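Local coordinates for protein arginine decarboxylase (Campylobacter jejuni subsp. jejuni, PDB 3NZP) that probably catalyses the pyridoxal 5'-phosphate-dependent decarboxylation of arginine to agmatine, a step in the biosynthesis of polyamines such as spermidine, at residues F14-C22 against I462-E470; E26-E37 against I538-V547. One frame throughout, in Å; residues are numbered along the deposited sequence.

Contact 1. Residues F14-C22 against I462-E470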
loop_
_atom_site.group_PDB
_atom_site.type_symbol
_atom_site.label_atom_id
_atom_site.label_comp_id
_atom_site.label_asym_id
_atom_site.label_seq_id
_atom_site.Cartn_x
_atom_site.Cartn_y
_atom_site.Cartn_z
ATOM N N PHE B 14 -26.517 5.412 -9.364
ATOM C CA PHE B 14 -26.579 4.088 -9.965
ATOM C C PHE B 14 -27.950 3.488 -9.744
ATOM O O PHE B 14 -28.508 3.594 -8.657
ATOM C CB PHE B 14 -25.527 3.161 -9.355
ATOM C CG PHE B 14 -24.123 3.637 -9.538
ATOM C CD1 PHE B 14 -23.476 4.344 -8.530
ATOM C CD2 PHE B 14 -23.449 3.393 -10.724
ATOM C CE1 PHE B 14 -22.172 4.802 -8.709
ATOM C CE2 PHE B 14 -22.148 3.847 -10.910
ATOM C CZ PHE B 14 -21.510 4.552 -9.899
ATOM N N ILE B 15 -28.498 2.861 -10.775
ATOM C CA ILE B 15 -29.803 2.245 -10.654
ATOM C C ILE B 15 -29.828 0.891 -11.361
ATOM O O ILE B 15 -29.083 0.659 -12.318
ATOM C CB ILE B 15 -30.896 3.147 -11.254
ATOM C CG1 ILE B 15 -32.280 2.619 -10.866
ATOM C CG2 ILE B 15 -30.773 3.183 -12.772
ATOM C CD1 ILE B 15 -33.432 3.498 -11.350
ATOM N N ILE B 16 -30.685 -0.004 -10.880
ATOM C CA ILE B 16 -30.811 -1.330 -11.465
ATOM C C ILE B 16 -31.967 -1.359 -12.458
ATOM O O ILE B 16 -33.100 -1.033 -12.115
ATOM C CB ILE B 16 -31.058 -2.396 -10.391
ATOM C CG1 ILE B 16 -29.950 -2.351 -9.333
ATOM C CG2 ILE B 16 -31.096 -3.762 -11.047
ATOM C CD1 ILE B 16 -30.121 -3.362 -8.200
ATOM N N LYS B 17 -31.673 -1.757 -13.691
ATOM C CA LYS B 17 -32.684 -1.806 -14.745
ATOM C C LYS B 17 -33.172 -3.214 -15.031
ATOM O O LYS B 17 -33.817 -3.852 -14.191
ATOM C CB LYS B 17 -32.124 -1.210 -16.032
ATOM C CG LYS B 17 -33.168 -0.537 -16.906
ATOM C CD LYS B 17 -33.781 0.670 -16.190
ATOM C CE LYS B 17 -34.686 1.489 -17.120
ATOM N NZ LYS B 17 -33.982 1.968 -18.356
ATOM N N ASN B 18 -32.866 -3.702 -16.225
ATOM C CA ASN B 18 -33.292 -5.039 -16.611
ATOM C C ASN B 18 -32.391 -6.062 -15.974
ATOM O O ASN B 18 -31.678 -6.778 -16.667
ATOM C CB ASN B 18 -33.234 -5.189 -18.121
ATOM C CG ASN B 18 -33.811 -4.001 -18.826
ATOM O OD1 ASN B 18 -34.967 -3.637 -18.605
ATOM N ND2 ASN B 18 -33.003 -3.368 -19.677
ATOM N N GLY B 19 -32.423 -6.125 -14.648
ATOM C CA GLY B 19 -31.585 -7.078 -13.944
ATOM C C GLY B 19 -30.108 -6.729 -14.050
ATOM O O GLY B 19 -29.252 -7.563 -13.778
ATOM N N LYS B 20 -29.807 -5.497 -14.443
ATOM C CA LYS B 20 -28.426 -5.070 -14.579
ATOM C C LYS B 20 -28.224 -3.639 -14.082
ATOM O O LYS B 20 -29.068 -2.771 -14.301
ATOM C CB LYS B 20 -27.996 -5.178 -16.042
ATOM C CG LYS B 20 -29.005 -4.597 -17.008
ATOM C CD LYS B 20 -28.535 -4.695 -18.452
ATOM C CE LYS B 20 -28.397 -6.130 -18.926
ATOM N NZ LYS B 20 -28.008 -6.147 -20.370
ATOM N N VAL B 21 -27.105 -3.396 -13.407
ATOM C CA VAL B 21 -26.806 -2.065 -12.892
ATOM C C VAL B 21 -26.406 -1.113 -14.037
ATOM O O VAL B 21 -25.655 -1.493 -14.942
ATOM C CB VAL B 21 -25.677 -2.144 -11.822
ATOM C CG1 VAL B 21 -24.483 -2.866 -12.391
ATOM C CG2 VAL B 21 -25.282 -0.750 -11.359
ATOM N N CYS B 22 -26.938 0.113 -13.990
ATOM C CA CYS B 22 -26.673 1.154 -14.996
ATOM C C CYS B 22 -26.380 2.507 -14.363
ATOM O O CYS B 22 -26.522 2.701 -13.151
ATOM C CB CYS B 22 -27.878 1.373 -15.910
ATOM S SG CYS B 22 -28.902 -0.050 -16.179
ATOM N N ILE B 462 -19.581 -4.029 -3.452
ATOM C CA ILE B 462 -19.374 -5.035 -4.497
ATOM C C ILE B 462 -20.691 -5.659 -4.945
ATOM O O ILE B 462 -21.442 -6.160 -4.117
ATOM C CB ILE B 462 -18.454 -6.138 -3.966
ATOM C CG1 ILE B 462 -17.102 -5.533 -3.605
ATOM C CG2 ILE B 462 -18.321 -7.235 -4.989
ATOM C CD1 ILE B 462 -16.183 -6.470 -2.869
HETATM N N MSE B 463 -20.971 -5.625 -6.245
HETATM C CA MSE B 463 -22.205 -6.214 -6.768
HETATM C C MSE B 463 -22.034 -6.628 -8.226
HETATM O O MSE B 463 -21.301 -5.977 -8.976
HETATM C CB MSE B 463 -23.363 -5.227 -6.687
HETATM C CG MSE B 463 -23.259 -4.112 -7.699
HETATM SE SE MSE B 463 -24.786 -2.946 -7.649
HETATM C CE MSE B 463 -26.096 -4.139 -8.418
ATOM N N PRO B 464 -22.706 -7.708 -8.651
ATOM C CA PRO B 464 -22.607 -8.184 -10.030
ATOM C C PRO B 464 -23.133 -7.137 -10.992
ATOM O O PRO B 464 -23.956 -6.307 -10.615
ATOM C CB PRO B 464 -23.479 -9.424 -10.027
ATOM C CG PRO B 464 -23.383 -9.894 -8.614
ATOM C CD PRO B 464 -23.523 -8.626 -7.847
ATOM N N LEU B 465 -22.676 -7.180 -12.236
ATOM C CA LEU B 465 -23.127 -6.203 -13.211
ATOM C C LEU B 465 -24.487 -6.501 -13.817
ATOM O O LEU B 465 -25.142 -5.610 -14.361
ATOM C CB LEU B 465 -22.103 -6.058 -14.329
ATOM C CG LEU B 465 -21.036 -4.990 -14.073
ATOM C CD1 LEU B 465 -20.266 -5.325 -12.808
ATOM C CD2 LEU B 465 -20.107 -4.911 -15.280
ATOM N N ASP B 466 -24.907 -7.753 -13.720
ATOM C CA ASP B 466 -26.181 -8.172 -14.279
ATOM C C ASP B 466 -26.725 -9.343 -13.479
ATOM O O ASP B 466 -26.158 -9.732 -12.453
ATOM C CB ASP B 466 -25.994 -8.589 -15.739
ATOM C CG ASP B 466 -25.201 -9.881 -15.880
ATOM O OD1 ASP B 466 -24.963 -10.321 -17.030
ATOM O OD2 ASP B 466 -24.809 -10.469 -14.842
ATOM N N ARG B 467 -27.823 -9.909 -13.970
ATOM C CA ARG B 467 -28.472 -11.042 -13.326
ATOM C C ARG B 467 -29.036 -10.610 -11.966
ATOM O O ARG B 467 -29.178 -11.419 -11.049
ATOM C CB ARG B 467 -27.466 -12.177 -13.151
ATOM C CG ARG B 467 -28.052 -13.554 -13.365
ATOM C CD ARG B 467 -27.003 -14.616 -13.125
ATOM N NE ARG B 467 -25.882 -14.460 -14.049
ATOM C CZ ARG B 467 -25.741 -15.138 -15.182
ATOM N NH1 ARG B 467 -24.681 -14.912 -15.956
ATOM N NH2 ARG B 467 -26.647 -16.052 -15.525
ATOM N N LEU B 468 -29.373 -9.327 -11.860
ATOM C CA LEU B 468 -29.911 -8.742 -10.629
ATOM C C LEU B 468 -31.390 -9.022 -10.422
ATOM O O LEU B 468 -31.891 -8.947 -9.294
ATOM C CB LEU B 468 -29.668 -7.232 -10.629
ATOM C CG LEU B 468 -28.185 -6.859 -10.556
ATOM C CD1 LEU B 468 -27.990 -5.379 -10.893
ATOM C CD2 LEU B 468 -27.664 -7.197 -9.162
ATOM N N ASP B 469 -32.087 -9.322 -11.516
ATOM C CA ASP B 469 -33.514 -9.634 -11.464
ATOM C C ASP B 469 -33.709 -10.991 -10.770
ATOM O O ASP B 469 -34.818 -11.343 -10.377
ATOM C CB ASP B 469 -34.089 -9.656 -12.883
ATOM C CG ASP B 469 -33.279 -10.532 -13.836
ATOM O OD1 ASP B 469 -33.467 -10.403 -15.066
ATOM O OD2 ASP B 469 -32.456 -11.349 -13.367
ATOM N N GLU B 470 -32.610 -11.731 -10.613
ATOM C CA GLU B 470 -32.611 -13.039 -9.959
ATOM C C GLU B 470 -32.041 -12.912 -8.555
ATOM O O GLU B 470 -31.211 -12.047 -8.290
ATOM C CB GLU B 470 -31.754 -14.022 -10.743
ATOM C CG GLU B 470 -32.255 -14.294 -12.138
ATOM C CD GLU B 470 -31.213 -14.977 -13.000
ATOM O OE1 GLU B 470 -30.662 -16.018 -12.565
ATOM O OE2 GLU B 470 -30.947 -14.468 -14.116
#

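Contact 2. Residues E26-E37 against I538-V547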
loop_
_atom_site.group_PDB
_atom_site.type_symbol
_atom_site.label_atom_id
_atom_site.label_comp_id
_atom_site.label_asym_id
_atom_site.label_seq_id
_atom_site.Cartn_x
_atom_site.Cartn_y
_atom_site.Cartn_z
ATOM N N GLU B 26 -28.958 9.306 -18.612
ATOM C CA GLU B 26 -29.855 9.521 -19.744
ATOM C C GLU B 26 -30.707 8.273 -19.888
ATOM O O GLU B 26 -31.613 8.040 -19.090
ATOM C CB GLU B 26 -29.058 9.751 -21.028
ATOM C CG GLU B 26 -29.555 10.915 -21.843
ATOM C CD GLU B 26 -29.125 12.252 -21.263
ATOM O OE1 GLU B 26 -29.465 13.302 -21.855
ATOM O OE2 GLU B 26 -28.443 12.255 -20.215
ATOM N N LYS B 27 -30.404 7.469 -20.905
ATOM C CA LYS B 27 -31.115 6.219 -21.127
ATOM C C LYS B 27 -30.736 5.193 -20.063
ATOM O O LYS B 27 -31.107 4.023 -20.165
ATOM C CB LYS B 27 -30.787 5.638 -22.500
ATOM C CG LYS B 27 -31.665 6.163 -23.629
ATOM C CD LYS B 27 -31.325 7.590 -24.016
ATOM C CE LYS B 27 -30.104 7.622 -24.914
ATOM N NZ LYS B 27 -30.295 6.881 -26.196
ATOM N N LYS B 28 -29.998 5.622 -19.045
ATOM C CA LYS B 28 -29.592 4.713 -17.986
ATOM C C LYS B 28 -28.807 3.534 -18.570
ATOM O O LYS B 28 -29.187 2.365 -18.386
ATOM C CB LYS B 28 -30.827 4.202 -17.241
ATOM C CG LYS B 28 -31.771 5.308 -16.794
ATOM C CD LYS B 28 -32.933 4.761 -15.974
ATOM C CE LYS B 28 -33.978 5.834 -15.745
ATOM N NZ LYS B 28 -33.358 7.017 -15.095
ATOM N N PRO B 29 -27.699 3.827 -19.280
ATOM C CA PRO B 29 -26.840 2.814 -19.903
ATOM C C PRO B 29 -26.321 1.805 -18.884
ATOM O O PRO B 29 -25.871 2.188 -17.807
ATOM C CB PRO B 29 -25.722 3.648 -20.521
ATOM C CG PRO B 29 -25.631 4.804 -19.589
ATOM C CD PRO B 29 -27.078 5.156 -19.379
ATOM N N ALA B 30 -26.401 0.520 -19.219
ATOM C CA ALA B 30 -25.936 -0.537 -18.326
ATOM C C ALA B 30 -24.431 -0.700 -18.436
ATOM O O ALA B 30 -23.868 -0.672 -19.534
ATOM C CB ALA B 30 -26.623 -1.860 -18.669
ATOM N N ILE B 31 -23.779 -0.871 -17.290
ATOM C CA ILE B 31 -22.327 -1.034 -17.250
ATOM C C ILE B 31 -21.930 -2.310 -17.987
ATOM O O ILE B 31 -20.981 -2.308 -18.770
ATOM C CB ILE B 31 -21.833 -1.077 -15.786
ATOM C CG1 ILE B 31 -22.084 0.271 -15.122
ATOM C CG2 ILE B 31 -20.360 -1.351 -15.732
ATOM C CD1 ILE B 31 -21.885 0.244 -13.635
ATOM N N ILE B 32 -22.675 -3.385 -17.746
ATOM C CA ILE B 32 -22.411 -4.668 -18.386
ATOM C C ILE B 32 -22.362 -4.537 -19.906
ATOM O O ILE B 32 -21.664 -5.297 -20.571
ATOM C CB ILE B 32 -23.496 -5.696 -18.031
ATOM C CG1 ILE B 32 -23.133 -7.063 -18.604
ATOM C CG2 ILE B 32 -24.834 -5.231 -18.569
ATOM C CD1 ILE B 32 -22.049 -7.758 -17.847
ATOM N N ASP B 33 -23.113 -3.583 -20.452
ATOM C CA ASP B 33 -23.144 -3.359 -21.900
ATOM C C ASP B 33 -21.860 -2.689 -22.359
ATOM O O ASP B 33 -21.270 -3.067 -23.375
ATOM C CB ASP B 33 -24.317 -2.455 -22.298
ATOM C CG ASP B 33 -25.657 -3.176 -22.300
ATOM O OD1 ASP B 33 -26.680 -2.485 -22.515
ATOM O OD2 ASP B 33 -25.694 -4.412 -22.099
ATOM N N ILE B 34 -21.443 -1.672 -21.616
ATOM C CA ILE B 34 -20.228 -0.943 -21.944
ATOM C C ILE B 34 -19.058 -1.911 -21.874
ATOM O O ILE B 34 -18.181 -1.897 -22.738
ATOM C CB ILE B 34 -20.006 0.228 -20.965
ATOM C CG1 ILE B 34 -21.221 1.155 -20.991
ATOM C CG2 ILE B 34 -18.775 1.015 -21.364
ATOM C CD1 ILE B 34 -21.215 2.191 -19.909
ATOM N N VAL B 35 -19.055 -2.768 -20.855
ATOM C CA VAL B 35 -17.975 -3.743 -20.707
ATOM C C VAL B 35 -17.907 -4.626 -21.943
ATOM O O VAL B 35 -16.867 -4.695 -22.604
ATOM C CB VAL B 35 -18.170 -4.638 -19.463
ATOM C CG1 VAL B 35 -17.068 -5.686 -19.404
ATOM C CG2 VAL B 35 -18.140 -3.792 -18.216
ATOM N N LYS B 36 -19.020 -5.293 -22.249
ATOM C CA LYS B 36 -19.097 -6.179 -23.407
ATOM C C LYS B 36 -18.518 -5.536 -24.665
ATOM O O LYS B 36 -17.706 -6.147 -25.365
ATOM C CB LYS B 36 -20.542 -6.592 -23.668
ATOM C CG LYS B 36 -21.051 -7.713 -22.789
ATOM C CD LYS B 36 -22.459 -8.111 -23.228
ATOM C CE LYS B 36 -22.917 -9.435 -22.618
ATOM N NZ LYS B 36 -23.039 -9.404 -21.132
ATOM N N GLU B 37 -18.933 -4.302 -24.945
ATOM C CA GLU B 37 -18.454 -3.589 -26.124
ATOM C C GLU B 37 -16.935 -3.493 -26.103
ATOM O O GLU B 37 -16.270 -3.796 -27.096
ATOM C CB GLU B 37 -19.048 -2.184 -26.188
ATOM C CG GLU B 37 -18.833 -1.535 -27.542
ATOM C CD GLU B 37 -19.165 -0.052 -27.566
ATOM O OE1 GLU B 37 -20.215 0.346 -27.015
ATOM O OE2 GLU B 37 -18.372 0.715 -28.153
ATOM N N ILE B 538 -16.002 6.805 -20.102
ATOM C CA ILE B 538 -17.318 6.700 -20.725
ATOM C C ILE B 538 -18.130 7.989 -20.682
ATOM O O ILE B 538 -18.450 8.495 -19.605
ATOM C CB ILE B 538 -18.148 5.586 -20.063
ATOM C CG1 ILE B 538 -17.319 4.310 -19.983
ATOM C CG2 ILE B 538 -19.393 5.317 -20.867
ATOM C CD1 ILE B 538 -16.673 3.943 -21.296
ATOM N N SER B 539 -18.463 8.513 -21.859
ATOM C CA SER B 539 -19.253 9.735 -21.960
ATOM C C SER B 539 -20.705 9.373 -22.204
ATOM O O SER B 539 -21.002 8.436 -22.933
ATOM C CB SER B 539 -18.747 10.601 -23.106
ATOM O OG SER B 539 -19.416 11.848 -23.105
ATOM N N ILE B 540 -21.619 10.118 -21.606
ATOM C CA ILE B 540 -23.027 9.808 -21.778
ATOM C C ILE B 540 -23.832 11.040 -22.170
ATOM O O ILE B 540 -23.586 12.139 -21.664
ATOM C CB ILE B 540 -23.603 9.229 -20.470
ATOM C CG1 ILE B 540 -22.735 8.076 -19.961
ATOM C CG2 ILE B 540 -24.989 8.706 -20.708
ATOM C CD1 ILE B 540 -23.230 7.469 -18.651
ATOM N N ASN B 541 -24.791 10.862 -23.077
ATOM C CA ASN B 541 -25.651 11.969 -23.516
ATOM C C ASN B 541 -27.034 11.441 -23.889
ATOM O O ASN B 541 -27.353 10.283 -23.612
ATOM C CB ASN B 541 -25.024 12.707 -24.702
ATOM C CG ASN B 541 -24.977 11.864 -25.955
ATOM O OD1 ASN B 541 -25.104 10.639 -25.901
ATOM N ND2 ASN B 541 -24.780 12.516 -27.097
ATOM N N GLU B 542 -27.854 12.286 -24.509
ATOM C CA GLU B 542 -29.208 11.888 -24.894
ATOM C C GLU B 542 -29.227 10.794 -25.961
ATOM O O GLU B 542 -30.196 10.040 -26.062
ATOM C CB GLU B 542 -30.007 13.107 -25.380
ATOM C CG GLU B 542 -29.405 13.824 -26.589
ATOM C CD GLU B 542 -28.438 14.936 -26.215
ATOM O OE1 GLU B 542 -28.895 15.970 -25.679
ATOM O OE2 GLU B 542 -27.221 14.781 -26.461
ATOM N N LYS B 543 -28.155 10.714 -26.746
ATOM C CA LYS B 543 -28.024 9.721 -27.820
ATOM C C LYS B 543 -27.619 8.357 -27.257
ATOM O O LYS B 543 -27.914 7.317 -27.844
ATOM C CB LYS B 543 -26.957 10.176 -28.829
ATOM C CG LYS B 543 -27.028 11.645 -29.213
ATOM C CD LYS B 543 -28.321 11.975 -29.939
ATOM C CE LYS B 543 -28.475 13.477 -30.163
ATOM N NZ LYS B 543 -27.310 14.080 -30.875
ATOM N N GLY B 544 -26.923 8.380 -26.122
ATOM C CA GLY B 544 -26.463 7.156 -25.479
ATOM C C GLY B 544 -25.100 7.359 -24.834
ATOM O O GLY B 544 -24.811 8.434 -24.296
ATOM N N TYR B 545 -24.250 6.339 -24.881
ATOM C CA TYR B 545 -22.917 6.461 -24.287
ATOM C C TYR B 545 -21.857 6.281 -25.349
ATOM O O TYR B 545 -22.115 5.701 -26.390
ATOM C CB TYR B 545 -22.727 5.417 -23.192
ATOM C CG TYR B 545 -22.564 4.013 -23.700
ATOM C CD1 TYR B 545 -21.309 3.522 -24.050
ATOM C CD2 TYR B 545 -23.658 3.160 -23.798
ATOM C CE1 TYR B 545 -21.147 2.211 -24.477
ATOM C CE2 TYR B 545 -23.509 1.850 -24.224
ATOM C CZ TYR B 545 -22.250 1.380 -24.559
ATOM O OH TYR B 545 -22.091 0.073 -24.950
ATOM N N GLU B 546 -20.658 6.780 -25.094
ATOM C CA GLU B 546 -19.593 6.649 -26.074
ATOM C C GLU B 546 -18.231 6.413 -25.423
ATOM O O GLU B 546 -17.694 7.280 -24.724
ATOM C CB GLU B 546 -19.558 7.894 -26.961
ATOM C CG GLU B 546 -18.301 8.035 -27.796
ATOM C CD GLU B 546 -18.278 9.323 -28.603
ATOM O OE1 GLU B 546 -17.184 9.714 -29.073
ATOM O OE2 GLU B 546 -19.355 9.942 -28.771
ATOM N N VAL B 547 -17.681 5.226 -25.653
ATOM C CA VAL B 547 -16.379 4.879 -25.103
ATOM C C VAL B 547 -15.336 5.802 -25.705
ATOM O O VAL B 547 -15.443 6.178 -26.868
ATOM C CB VAL B 547 -16.003 3.421 -25.436
ATOM C CG1 VAL B 547 -14.631 3.096 -24.870
ATOM C CG2 VAL B 547 -17.052 2.479 -24.862
#

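Contact 1. Residues F14-C22 against I462-E470
Leu468 holds CG beside its own backbone N (chi1 -66°), which directs CD1 at Ile16 and Val21. Met463, modelled as selenomethionine, bends at its last torsion (chi3 -71°), and the bend carries CE up to the same two residues. Leu468 CD1 lies 3.5 Å from Ile16 CG2, and the two side chains meet at about a right angle. Met463 CE lies 4.0 Å from Val21 CB and also touches Ile16 CD1. Val21 CG1 packs on the backbone of Leu465, near its O and CA.

The residues 14-22 form the small antiparallel hairpin of strands 14-16 and 21-23. Segment 462-470 comprises strand 462-464 and the loop that follows it. This strand pairs with strand 510-513 in the mixed sheet, which is separate from the cofactor-binding barrel.

Two backbone bonds join the hairpin to the loop. Leu468 N donates to Gly19 O at 2.6 Å, and Val21 N donates to Leu465 O at 3.1 Å. Gly19 sits in the hairpin turn with positive phi, which by itself favours glycine. The Asp469 side chain lies beside it, with Asp469 CB 3.7 Å from Gly19 CA. Further out, Lys20 CB rests against Asp466 CB at 4.0 Å. Their charged ends diverge, and Lys20 NZ makes a long, weak ion pair with Asp33. Arg467 turns away from the hairpin and forms a salt bridge with Glu507.

Contact 2. Residues E26-E37 against I538-V547
Asn541 OD1 accepts two N-H groups within the turn against which Glu26 and Lys27 lie. Gly544 N donates at 2.9 Å, tilted from the carbonyl plane, and Lys543 N adds a weaker bond. This is an Asx motif, and it ties the Asn541 side chain to the turn. The backbone angles of Gly544 are ones that call for glycine.

Lys27 is modelled with bends at chi2, chi3 and chi4 that bring NZ to the turn, but the placing of this end is doubtful. Its hydrogen bond from NZ to Lys543 O, 2.9 Å, is weak and equally uncertain. Glu26 has its OE1 3.6 Å from Glu542 CB. The carboxylates of Glu26 and Glu542 are near each other without touching, so each may slightly disfavour the charge of the other.

The apolar part runs from Pro29 to Val547. Pro29 CG packs on Ile540 CD1 at 3.7 Å, and Pro29 CB meets the Tyr545 ring obliquely. Ile34 CG1 sits over the centre of that ring, 3.7 Å from the centroid and 13° off the normal, a CH-pi contact. The other branch of Ile34, CG2, reaches Ile538 CD1 at 3.6 Å and touches Val547 more loosely. Tyr545 carries CG between its backbone N and carbonyl carbon (chi1 72°), which brings the ring against Ile34 CG1 and its OH to Glu37. There OH donates a weak hydrogen bond of 2.8 Å to Glu37 OE1.

Helix 31-37 and strand 545-547 have axes 10.0 Å apart and inclined at 34°. That spacing is usual for a helix layered on a sheet. Here the sheet side is a beta hairpin closed by a type I turn at Asn541-Gly544.

Overall arrangement
From the N terminus the chain first makes the hairpin 14-23 and then helix 31-40. Contact 1 brings the hairpin to residues 462-470 and closes a loop of about 440 residues. Contact 2 brings the next segment to residues 538-547 and closes one of about 500. The segments alternate along the chain, so the two loops cross and neither nests in the other. Both span the eight-stranded parallel barrel. Both second segments contain strands of the mixed sheet, and the N-terminal segments are thereby tied to it. The centres of contact 1 and contact 2 lie about 14 Å apart. A probable hydrogen bond of 3.1 Å from Ile31 N to Val21 O links the two contacts.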